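Local coordinates for protein catechol 1,2 dioxygenase (Acinetobacter radioresistens, PDB 2XSU) that probably uses ferric iron and O2 to cleave catechol to cis,cis-muconate, the first step of its entry into the beta-ketoadipate pathway, at residues A[27-30]-A[31-34]; A[36-39]-A[40-44]. The protein carries 1 engineered substitution. All coordinates share one frame; numbering follows the deposited sequence.

Contact 1: A[27-30]-A[31-34]; sequences PVDE and RIQQ. With PIE (1,2-diacyl-sn-glycero-3-phosphoinositol), chain C.
The carboxylate of D29 takes the backbone N-H of I32. D29 OD1 lies 3.0 Å from I32 N, and the bond is nearly straight at 165°. The donor comes from the anti side of OD1, 30° out of the carboxylate plane. D29 is therefore the N-cap of helix 30-49. Its CG stands anti to the backbone N (chi1 -175°), which turns the carboxylate toward the first turn. The I32 side chain crosses that of D29 at about a right angle, with CD1 3.7 Å from D29 CG. I32 CD1 also lies 3.7 Å from C3 in the glycerol part of the phospholipid PIE.

V28, just before the cap, crosses the Q33 side chain at about a right angle. V28 CG1 meets Q33 NE2 at 3.5 Å. The backbone bond from Q33 N to D29 O (3.0 Å) closes the turn. Water 1 donates to both E30 O and Q33 OE1. Further out, R31 NH1 bonds to Q34 OE1 (2.9 Å). OE1 lies in the guanidinium plane, while NH1 sits above the Q34 carbonyl plane.

The capping carboxylate probably interacts favourably with the helix dipole, and R31 joins this turn to E56 of the second subunit by a salt bridge.

Contact 2: A[36-39]-A[40-44]; sequences VVRL and LGDLF. With PIE (1,2-diacyl-sn-glycero-3-phosphoinositol), chain C.
L40 packs its CD1 against CG1 of V36 at 3.6 Å. The two side chains lie side by side and point the same way. The L40 backbone N bonds to V36 O. Both residues also meet the acyl chains of PIE: V36 CG2 lies 3.8 Å from C37, and L40 CD2 is near C42. L39, next to L40 in the chain, touches the lipid through CB, 3.7 Å from C40.

G41, which is buried, continues the helix with a bond from its N to V37 O.

These i to i+4 bonds belong to helix 30-49, in the N-terminal helical region of an intradiol dioxygenase. One side of the helix lines the lipid tunnel. Another carries charge toward the second subunit.

D42 pairs with R38 one turn earlier. D42 OD2 accepts from R38 NE at 2.8 Å in a salt bridge, with an N-H...O angle of 162°. The donor uses the syn side of OD2, and OD2 lies in the guanidinium plane, at its edge. The guanidinium and carboxylate planes are 75° apart. R38 is bent at chi2 (61°), which folds NE back toward D42. Water 2 donates to OD2 and accepts from R38 NH2. R38 NH2 also pairs with D49 of the second subunit, and D42 OD1 with R9.

L43 bonds its N to L39 O. L43 CD2 lies 3.8 Å from C42 of PIE, and L43 also touches a second PIE molecule.

F44 bonds its N to L40 O, packs on I12, V16 and M19 of helix 9-20, and stacks its ring with Y85 of the second subunit.

In the fold
Contact 1 (27-30 with 31-34) opens helix 30-49, where the loop after helix 9-20 ends. Contact 2 (36-39 with 40-44) follows further along the same helix. Their centres are about 14 Å apart. Both belong to the N-terminal region of the catechol dioxygenase family and lie away from the iron site of Y167, Y201, H225 and H227. The same PIE molecule spans them: its glycerol end is near contact 1, and acyl carbons run past contact 2. The second subunit reaches both, and its K215 also bonds to PIE. The helix is thus shared between lipid binding and the dimer interface.

Contact 1: A[27-30]-A[31-34]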
loop_
_atom_site.group_PDB
_atom_site.type_symbol
_atom_site.label_atom_id
_atom_site.label_comp_id
_atom_site.label_asym_id
_atom_site.label_seq_id
_atom_site.Cartn_x
_atom_site.Cartn_y
_atom_site.Cartn_z
ATOM N N PRO A 27 5.148 5.557 -25.839
ATOM C CA PRO A 27 6.112 4.865 -24.968
ATOM C C PRO A 27 5.558 4.263 -23.659
ATOM O O PRO A 27 4.908 4.947 -22.846
ATOM C CB PRO A 27 7.144 5.965 -24.635
ATOM C CG PRO A 27 6.480 7.298 -25.064
ATOM C CD PRO A 27 5.670 6.871 -26.257
ATOM N N VAL A 28 5.874 2.989 -23.461
ATOM C CA VAL A 28 5.546 2.272 -22.235
ATOM C C VAL A 28 6.857 1.839 -21.582
ATOM O O VAL A 28 7.818 1.515 -22.295
ATOM C CB VAL A 28 4.679 1.043 -22.568
ATOM C CG1 VAL A 28 4.454 0.149 -21.356
ATOM C CG2 VAL A 28 3.340 1.491 -23.139
ATOM N N ASP A 29 6.899 1.829 -20.243
ATOM C CA ASP A 29 8.003 1.197 -19.508
ATOM C C ASP A 29 7.671 -0.288 -19.517
ATOM O O ASP A 29 6.728 -0.727 -18.840
ATOM C CB ASP A 29 8.111 1.732 -18.073
ATOM C CG ASP A 29 9.325 1.191 -17.323
ATOM O OD1 ASP A 29 9.411 -0.026 -17.107
ATOM O OD2 ASP A 29 10.204 1.994 -16.926
ATOM N N GLU A 30 8.424 -1.058 -20.292
ATOM C CA GLU A 30 8.063 -2.453 -20.523
ATOM C C GLU A 30 8.108 -3.308 -19.245
ATOM O O GLU A 30 7.264 -4.200 -19.066
ATOM C CB GLU A 30 8.901 -3.067 -21.651
ATOM C CG GLU A 30 8.628 -2.347 -22.990
ATOM C CD GLU A 30 9.184 -3.057 -24.212
ATOM O OE1 GLU A 30 9.283 -4.307 -24.201
ATOM O OE2 GLU A 30 9.509 -2.347 -25.199
ATOM N N ARG A 31 9.087 -3.035 -18.372
ATOM C CA ARG A 31 9.248 -3.795 -17.113
ATOM C C ARG A 31 8.078 -3.524 -16.156
ATOM O O ARG A 31 7.490 -4.471 -15.586
ATOM C CB ARG A 31 10.590 -3.468 -16.434
ATOM C CG ARG A 31 10.805 -4.232 -15.097
ATOM C CD ARG A 31 10.743 -5.743 -15.269
ATOM N NE ARG A 31 11.356 -6.411 -14.105
ATOM C CZ ARG A 31 11.410 -7.720 -13.896
ATOM N NH1 ARG A 31 10.842 -8.603 -14.745
ATOM N NH2 ARG A 31 12.056 -8.145 -12.802
ATOM N N ILE A 32 7.721 -2.251 -16.034
ATOM C CA ILE A 32 6.598 -1.878 -15.151
ATOM C C ILE A 32 5.306 -2.497 -15.702
ATOM O O ILE A 32 4.515 -3.075 -14.946
ATOM C CB ILE A 32 6.504 -0.358 -14.953
ATOM C CG1 ILE A 32 7.696 0.138 -14.116
ATOM C CG2 ILE A 32 5.198 0.017 -14.245
ATOM C CD1 ILE A 32 7.832 1.639 -14.020
ATOM N N GLN A 33 5.091 -2.402 -17.020
ATOM C CA GLN A 33 3.928 -3.048 -17.622
ATOM C C GLN A 33 3.869 -4.555 -17.316
ATOM O O GLN A 33 2.850 -5.076 -16.884
ATOM C CB GLN A 33 3.869 -2.769 -19.124
ATOM C CG GLN A 33 2.594 -3.306 -19.789
ATOM C CD GLN A 33 2.711 -3.258 -21.310
ATOM O OE1 GLN A 33 3.427 -4.071 -21.898
ATOM N NE2 GLN A 33 2.026 -2.301 -21.943
ATOM N N GLN A 34 4.982 -5.253 -17.540
ATOM C CA GLN A 34 5.086 -6.685 -17.256
ATOM C C GLN A 34 4.697 -7.028 -15.796
ATOM O O GLN A 34 3.914 -7.940 -15.554
ATOM C CB GLN A 34 6.543 -7.129 -17.517
ATOM C CG GLN A 34 6.768 -8.593 -17.285
ATOM C CD GLN A 34 8.248 -8.982 -17.227
ATOM O OE1 GLN A 34 9.130 -8.149 -17.037
ATOM N NE2 GLN A 34 8.504 -10.271 -17.379
HETATM P P PIE C . 7.261 7.138 -10.261
HETATM O O11 PIE C . 8.681 7.142 -10.578
HETATM O O12 PIE C . 6.534 5.657 -10.569
HETATM O O13 PIE C . 6.587 8.193 -11.470
HETATM O O14 PIE C . 6.757 7.801 -9.052
HETATM C C1 PIE C . 8.777 6.029 -11.638
HETATM C C2 PIE C . 9.175 4.831 -10.749
HETATM C C3 PIE C . 8.075 3.783 -10.961
HETATM O O31 PIE C . 7.773 3.017 -9.776
HETATM O O32 PIE C . 5.533 3.015 -9.950
HETATM C C31 PIE C . 6.578 2.370 -9.904
HETATM C C32 PIE C . 6.547 0.845 -9.982
HETATM C C33 PIE C . 5.755 0.256 -8.817
HETATM C C34 PIE C . 4.346 -0.149 -9.248
HETATM C C35 PIE C . 3.936 -1.453 -8.567
HETATM C C36 PIE C . 2.479 -1.411 -8.110
HETATM C C37 PIE C . 1.587 -2.132 -9.118
HETATM C C38 PIE C . 0.350 -2.708 -8.434
HETATM C C39 PIE C . -0.090 -3.851 -9.096
HETATM C C40 PIE C . -0.885 -4.823 -8.489
HETATM C C41 PIE C . -1.315 -4.730 -7.171
HETATM C C42 PIE C . -2.810 -4.395 -7.105
HETATM O O21 PIE C . 10.537 4.290 -10.993
HETATM O O22 PIE C . 10.725 4.416 -13.255
HETATM C C21 PIE C . 10.836 3.747 -12.226
HETATM C C22 PIE C . 11.398 2.321 -12.368
HETATM C C23 PIE C . 10.903 1.252 -11.391
HETATM C C24 PIE C . 11.594 -0.092 -11.666
HETATM C C25 PIE C . 10.579 -1.191 -11.993
HETATM C C26 PIE C . 9.792 -1.589 -10.745
HETATM C C27 PIE C . 8.850 -2.753 -11.029
HETATM C C28 PIE C . 7.731 -2.820 -9.987
HETATM C C29 PIE C . 8.098 -3.771 -8.848
HETATM C C47 PIE C . 6.906 -4.052 -7.933
HETATM C C48 PIE C . 7.332 -4.981 -6.798
HETATM C C49 PIE C . 6.133 -5.710 -6.192
HETATM C C50 PIE C . 6.223 -5.799 -4.665
HETATM C C51 PIE C . 5.402 -4.705 -3.961
HETATM C "C1'" PIE C . 6.949 11.138 -7.491
HETATM C "C2'" PIE C . 8.386 11.120 -7.063
HETATM C "C3'" PIE C . 9.216 10.462 -8.181
HETATM C "C4'" PIE C . 8.722 9.111 -8.502
HETATM C "C5'" PIE C . 7.235 9.127 -8.878
HETATM C "C6'" PIE C . 6.407 9.731 -7.714
HETATM O "O1'" PIE C . 6.139 11.691 -6.438
HETATM O "O2'" PIE C . 8.896 12.422 -6.839
HETATM O "O3'" PIE C . 10.599 10.404 -7.808
HETATM O "O4'" PIE C . 9.345 7.854 -8.350
HETATM O "O6'" PIE C . 5.030 9.807 -8.106
HETATM C C52 PIE C . 3.928 -4.663 -4.398
HETATM C C53 PIE C . 3.075 -5.680 -3.641
HETATM C C54 PIE C . 2.964 -5.328 -2.154
HETATM C C55 PIE C . 1.539 -5.554 -1.640
HETATM C C43 PIE C . -3.055 -2.884 -6.968
HETATM C C44 PIE C . -4.069 -2.561 -5.871
HETATM C C45 PIE C . -5.110 -1.564 -6.381
HETATM C C46 PIE C . -5.020 -0.257 -5.606
HETATM O O HOH W 1 5.880 -5.488 -21.059
#

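Contact 2: A[36-39]-A[40-44]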
loop_
_atom_site.group_PDB
_atom_site.type_symbol
_atom_site.label_atom_id
_atom_site.label_comp_id
_atom_site.label_asym_id
_atom_site.label_seq_id
_atom_site.Cartn_x
_atom_site.Cartn_y
_atom_site.Cartn_z
ATOM N N VAL A 36 3.035 -5.143 -13.475
ATOM C CA VAL A 36 1.638 -4.798 -13.191
ATOM C C VAL A 36 0.657 -5.846 -13.740
ATOM O O VAL A 36 -0.267 -6.291 -13.028
ATOM C CB VAL A 36 1.320 -3.371 -13.705
ATOM C CG1 VAL A 36 -0.196 -3.108 -13.709
ATOM C CG2 VAL A 36 2.121 -2.343 -12.872
ATOM N N VAL A 37 0.850 -6.267 -14.989
ATOM C CA VAL A 37 -0.017 -7.263 -15.605
ATOM C C VAL A 37 0.007 -8.580 -14.815
ATOM O O VAL A 37 -1.025 -9.196 -14.573
ATOM C CB VAL A 37 0.363 -7.450 -17.086
ATOM C CG1 VAL A 37 -0.322 -8.670 -17.681
ATOM C CG2 VAL A 37 -0.016 -6.205 -17.859
ATOM N N ARG A 38 1.195 -9.006 -14.407
ATOM C CA ARG A 38 1.322 -10.227 -13.622
ATOM C C ARG A 38 0.653 -10.118 -12.254
ATOM O O ARG A 38 -0.132 -10.997 -11.882
ATOM C CB ARG A 38 2.809 -10.610 -13.494
ATOM C CG ARG A 38 3.092 -11.765 -12.490
ATOM C CD ARG A 38 2.409 -13.094 -12.861
ATOM N NE ARG A 38 2.671 -14.115 -11.838
ATOM C CZ ARG A 38 3.567 -15.091 -11.994
ATOM N NH1 ARG A 38 4.213 -15.219 -13.150
ATOM N NH2 ARG A 38 3.761 -15.970 -11.018
ATOM N N LEU A 39 0.957 -9.052 -11.516
ATOM C CA LEU A 39 0.416 -8.926 -10.160
ATOM C C LEU A 39 -1.092 -8.729 -10.162
ATOM O O LEU A 39 -1.769 -9.273 -9.291
ATOM C CB LEU A 39 1.110 -7.812 -9.359
ATOM C CG LEU A 39 2.606 -8.055 -9.115
ATOM C CD1 LEU A 39 3.180 -6.837 -8.400
ATOM C CD2 LEU A 39 2.874 -9.356 -8.335
ATOM N N LEU A 40 -1.616 -7.974 -11.133
ATOM C CA LEU A 40 -3.071 -7.780 -11.192
ATOM C C LEU A 40 -3.789 -9.069 -11.554
ATOM O O LEU A 40 -4.811 -9.397 -10.968
ATOM C CB LEU A 40 -3.446 -6.704 -12.209
ATOM C CG LEU A 40 -3.377 -5.266 -11.723
ATOM C CD1 LEU A 40 -3.476 -4.325 -12.940
ATOM C CD2 LEU A 40 -4.563 -5.046 -10.743
ATOM N N GLY A 41 -3.255 -9.796 -12.537
ATOM C CA GLY A 41 -3.836 -11.091 -12.885
ATOM C C GLY A 41 -3.832 -12.036 -11.674
ATOM O O GLY A 41 -4.817 -12.721 -11.398
ATOM N N ASP A 42 -2.726 -12.062 -10.922
ATOM C CA ASP A 42 -2.661 -12.910 -9.733
ATOM C C ASP A 42 -3.669 -12.469 -8.676
ATOM O O ASP A 42 -4.303 -13.311 -8.046
ATOM C CB ASP A 42 -1.251 -12.920 -9.125
ATOM C CG ASP A 42 -0.206 -13.698 -9.974
ATOM O OD1 ASP A 42 -0.536 -14.433 -10.930
ATOM O OD2 ASP A 42 0.996 -13.514 -9.664
ATOM N N LEU A 43 -3.805 -11.152 -8.471
ATOM C CA LEU A 43 -4.762 -10.633 -7.480
ATOM C C LEU A 43 -6.179 -11.038 -7.871
ATOM O O LEU A 43 -6.934 -11.526 -7.037
ATOM C CB LEU A 43 -4.639 -9.123 -7.322
ATOM C CG LEU A 43 -5.685 -8.515 -6.377
ATOM C CD1 LEU A 43 -5.592 -9.025 -4.925
ATOM C CD2 LEU A 43 -5.496 -7.010 -6.403
ATOM N N PHE A 44 -6.527 -10.863 -9.143
ATOM C CA PHE A 44 -7.867 -11.224 -9.614
ATOM C C PHE A 44 -8.142 -12.720 -9.419
ATOM O O PHE A 44 -9.231 -13.102 -9.010
ATOM C CB PHE A 44 -8.046 -10.867 -11.100
ATOM C CG PHE A 44 -8.237 -9.397 -11.397
ATOM C CD1 PHE A 44 -8.018 -8.391 -10.444
ATOM C CD2 PHE A 44 -8.603 -9.013 -12.689
ATOM C CE1 PHE A 44 -8.169 -7.026 -10.784
ATOM C CE2 PHE A 44 -8.773 -7.635 -13.029
ATOM C CZ PHE A 44 -8.546 -6.658 -12.073
HETATM P P PIE C . 7.261 7.138 -10.261
HETATM O O11 PIE C . 8.681 7.142 -10.578
HETATM O O12 PIE C . 6.534 5.657 -10.569
HETATM O O13 PIE C . 6.587 8.193 -11.470
HETATM O O14 PIE C . 6.757 7.801 -9.052
HETATM C C1 PIE C . 8.777 6.029 -11.638
HETATM C C2 PIE C . 9.175 4.831 -10.749
HETATM C C3 PIE C . 8.075 3.783 -10.961
HETATM O O31 PIE C . 7.773 3.017 -9.776
HETATM O O32 PIE C . 5.533 3.015 -9.950
HETATM C C31 PIE C . 6.578 2.370 -9.904
HETATM C C32 PIE C . 6.547 0.845 -9.982
HETATM C C33 PIE C . 5.755 0.256 -8.817
HETATM C C34 PIE C . 4.346 -0.149 -9.248
HETATM C C35 PIE C . 3.936 -1.453 -8.567
HETATM C C36 PIE C . 2.479 -1.411 -8.110
HETATM C C37 PIE C . 1.587 -2.132 -9.118
HETATM C C38 PIE C . 0.350 -2.708 -8.434
HETATM C C39 PIE C . -0.090 -3.851 -9.096
HETATM C C40 PIE C . -0.885 -4.823 -8.489
HETATM C C41 PIE C . -1.315 -4.730 -7.171
HETATM C C42 PIE C . -2.810 -4.395 -7.105
HETATM O O21 PIE C . 10.537 4.290 -10.993
HETATM O O22 PIE C . 10.725 4.416 -13.255
HETATM C C21 PIE C . 10.836 3.747 -12.226
HETATM C C22 PIE C . 11.398 2.321 -12.368
HETATM C C23 PIE C . 10.903 1.252 -11.391
HETATM C C24 PIE C . 11.594 -0.092 -11.666
HETATM C C25 PIE C . 10.579 -1.191 -11.993
HETATM C C26 PIE C . 9.792 -1.589 -10.745
HETATM C C27 PIE C . 8.850 -2.753 -11.029
HETATM C C28 PIE C . 7.731 -2.820 -9.987
HETATM C C29 PIE C . 8.098 -3.771 -8.848
HETATM C C47 PIE C . 6.906 -4.052 -7.933
HETATM C C48 PIE C . 7.332 -4.981 -6.798
HETATM C C49 PIE C . 6.133 -5.710 -6.192
HETATM C C50 PIE C . 6.223 -5.799 -4.665
HETATM C C51 PIE C . 5.402 -4.705 -3.961
HETATM C "C1'" PIE C . 6.949 11.138 -7.491
HETATM C "C2'" PIE C . 8.386 11.120 -7.063
HETATM C "C3'" PIE C . 9.216 10.462 -8.181
HETATM C "C4'" PIE C . 8.722 9.111 -8.502
HETATM C "C5'" PIE C . 7.235 9.127 -8.878
HETATM C "C6'" PIE C . 6.407 9.731 -7.714
HETATM O "O1'" PIE C . 6.139 11.691 -6.438
HETATM O "O2'" PIE C . 8.896 12.422 -6.839
HETATM O "O3'" PIE C . 10.599 10.404 -7.808
HETATM O "O4'" PIE C . 9.345 7.854 -8.350
HETATM O "O6'" PIE C . 5.030 9.807 -8.106
HETATM C C52 PIE C . 3.928 -4.663 -4.398
HETATM C C53 PIE C . 3.075 -5.680 -3.641
HETATM C C54 PIE C . 2.964 -5.328 -2.154
HETATM C C55 PIE C . 1.539 -5.554 -1.640
HETATM C C43 PIE C . -3.055 -2.884 -6.968
HETATM C C44 PIE C . -4.069 -2.561 -5.871
HETATM C C45 PIE C . -5.110 -1.564 -6.381
HETATM C C46 PIE C . -5.020 -0.257 -5.606
HETATM O O HOH W 2 2.207 -15.633 -8.529
#